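Oxidoreductase (Streptomyces globisporus, PDB 4R82) uses NADH to reduce FAD, supplying freely diffusing FADH2 to the halogenase and monooxygenase that help build the enediyne antibiotic C-1027. Local coordinates at residues P80-V84 with E120-L125. Numbering follows the deposited sequence.
Sequences PTFAV and ESGAPL
Residues 81-84 run as an extended strand (phi -123 to -145°, psi 128 to 168°), while 120-125 begins as a turn and straightens into a short strand at 124-125. Glu-120 and Ser-121 have near-helical angles, Gly-122 takes positive phi (70/11°), and Ala-123 is already extended (-98/144°). The backbones are in register at Thr-81 with Ser-121 (CA atoms 5.3 Å apart) and Ala-83 with Ala-123 (6.3 Å), yet no direct backbone hydrogen bond joins them. Instead, one water donates to Thr-81 O and Ser-121 O, 2.8 Å from each. Ser-121, with chi1 p, makes an ST turn: its OG accepts from Ala-123 N at 3.0 Å, which fixes the bend around Gly-122.

Strand alternation sends the CB atoms of Thr-81 and Ala-83 toward the turn and those of Phe-82 and Val-84 away. Thr-81, also p, sets OG1 3.3 Å from Ser-121 CA and 3.3 Å from Ser-121 O, the latter at best a weak hydrogen bond. The small Ala-83 CB meets Ala-123 CB at 4.0 Å and Leu-125 CD2 at 3.4 Å; the m,t rotamer of Leu-125 brings its tip nearer although its CA-to-CB bond points sideways.

Glu-134 OE1 accepts from the backbone N of both Glu-120 and Ser-121, tying the turn to strand 131-143. On the other face, the side chain of Phe-82 lies about 8 Å from that of the FAD-binding residue Val-66. The contact thus joins the 115-117/124-126 hairpin to one face of the main antiparallel sheet, within the flavin reductase-like, FMN-binding-type β-barrel fold.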
loop_
_atom_site.group_PDB
_atom_site.type_symbol
_atom_site.label_atom_id
_atom_site.label_comp_id
_atom_site.label_asym_id
_atom_site.label_seq_id
_atom_site.Cartn_x
_atom_site.Cartn_y
_atom_site.Cartn_z
ATOM N N PRO A 80 3.695 -13.258 -18.435
ATOM C CA PRO A 80 4.736 -12.228 -18.370
ATOM C C PRO A 80 4.235 -10.844 -17.962
ATOM O O PRO A 80 5.049 -9.976 -17.627
ATOM C CB PRO A 80 5.258 -12.184 -19.812
ATOM C CG PRO A 80 4.034 -12.494 -20.639
ATOM C CD PRO A 80 3.307 -13.569 -19.823
ATOM N N THR A 81 2.923 -10.628 -17.992
ATOM C CA THR A 81 2.380 -9.299 -17.728
ATOM C C THR A 81 1.089 -9.393 -16.949
ATOM O O THR A 81 0.423 -10.427 -16.974
ATOM C CB THR A 81 2.049 -8.511 -19.027
ATOM O OG1 THR A 81 1.101 -9.249 -19.806
ATOM C CG2 THR A 81 3.294 -8.243 -19.866
ATOM N N PHE A 82 0.734 -8.310 -16.263
ATOM C CA PHE A 82 -0.552 -8.234 -15.577
ATOM C C PHE A 82 -1.064 -6.813 -15.665
ATOM O O PHE A 82 -0.338 -5.911 -16.078
ATOM C CB PHE A 82 -0.483 -8.704 -14.106
ATOM C CG PHE A 82 0.411 -7.863 -13.211
ATOM C CD1 PHE A 82 1.757 -8.170 -13.078
ATOM C CD2 PHE A 82 -0.092 -6.772 -12.503
ATOM C CE1 PHE A 82 2.587 -7.423 -12.252
ATOM C CE2 PHE A 82 0.735 -6.010 -11.679
ATOM C CZ PHE A 82 2.080 -6.336 -11.554
ATOM N N ALA A 83 -2.325 -6.609 -15.322
ATOM C CA ALA A 83 -2.849 -5.255 -15.322
ATOM C C ALA A 83 -3.444 -4.934 -13.972
ATOM O O ALA A 83 -3.868 -5.834 -13.221
ATOM C CB ALA A 83 -3.875 -5.053 -16.427
ATOM N N VAL A 84 -3.441 -3.646 -13.655
ATOM C CA VAL A 84 -4.054 -3.176 -12.417
ATOM C C VAL A 84 -5.117 -2.139 -12.757
ATOM O O VAL A 84 -4.835 -1.167 -13.462
ATOM C CB VAL A 84 -2.994 -2.537 -11.487
ATOM C CG1 VAL A 84 -3.651 -1.984 -10.206
ATOM C CG2 VAL A 84 -1.899 -3.534 -11.146
ATOM N N GLU A 120 -1.240 -4.148 -24.118
ATOM C CA GLU A 120 0.102 -4.649 -23.793
ATOM C C GLU A 120 0.075 -5.933 -22.969
ATOM O O GLU A 120 0.962 -6.781 -23.078
ATOM C CB GLU A 120 0.905 -3.583 -23.041
ATOM C CG GLU A 120 1.177 -2.332 -23.844
ATOM C CD GLU A 120 2.013 -2.617 -25.074
ATOM O OE1 GLU A 120 2.866 -3.528 -25.013
ATOM O OE2 GLU A 120 1.809 -1.934 -26.101
ATOM N N SER A 121 -0.949 -6.066 -22.139
ATOM C CA SER A 121 -1.036 -7.183 -21.210
ATOM C C SER A 121 -1.937 -8.289 -21.723
ATOM O O SER A 121 -1.851 -9.429 -21.260
ATOM C CB SER A 121 -1.587 -6.697 -19.875
ATOM O OG SER A 121 -2.898 -6.181 -20.041
ATOM N N GLY A 122 -2.826 -7.950 -22.652
ATOM C CA GLY A 122 -3.837 -8.892 -23.103
ATOM C C GLY A 122 -4.873 -9.152 -22.020
ATOM O O GLY A 122 -5.696 -10.065 -22.132
ATOM N N ALA A 123 -4.830 -8.335 -20.969
ATOM C CA ALA A 123 -5.723 -8.505 -19.822
ATOM C C ALA A 123 -6.913 -7.571 -19.917
ATOM O O ALA A 123 -6.783 -6.431 -20.386
ATOM C CB ALA A 123 -4.970 -8.254 -18.532
ATOM N N PRO A 124 -8.086 -8.047 -19.470
ATOM C CA PRO A 124 -9.240 -7.151 -19.399
ATOM C C PRO A 124 -8.986 -6.021 -18.407
ATOM O O PRO A 124 -8.515 -6.267 -17.296
ATOM C CB PRO A 124 -10.364 -8.068 -18.893
ATOM C CG PRO A 124 -9.926 -9.454 -19.272
ATOM C CD PRO A 124 -8.434 -9.434 -19.100
ATOM N N LEU A 125 -9.276 -4.786 -18.804
ATOM C CA LEU A 125 -9.095 -3.650 -17.911
ATOM C C LEU A 125 -10.493 -3.213 -17.486
ATOM O O LEU A 125 -11.379 -3.124 -18.327
ATOM C CB LEU A 125 -8.405 -2.502 -18.653
ATOM C CG LEU A 125 -7.095 -2.877 -19.346
ATOM C CD1 LEU A 125 -6.550 -1.704 -20.144
ATOM C CD2 LEU A 125 -6.103 -3.293 -18.311
HETATM O O HOH W 1 -1.670 -10.790 -18.814
#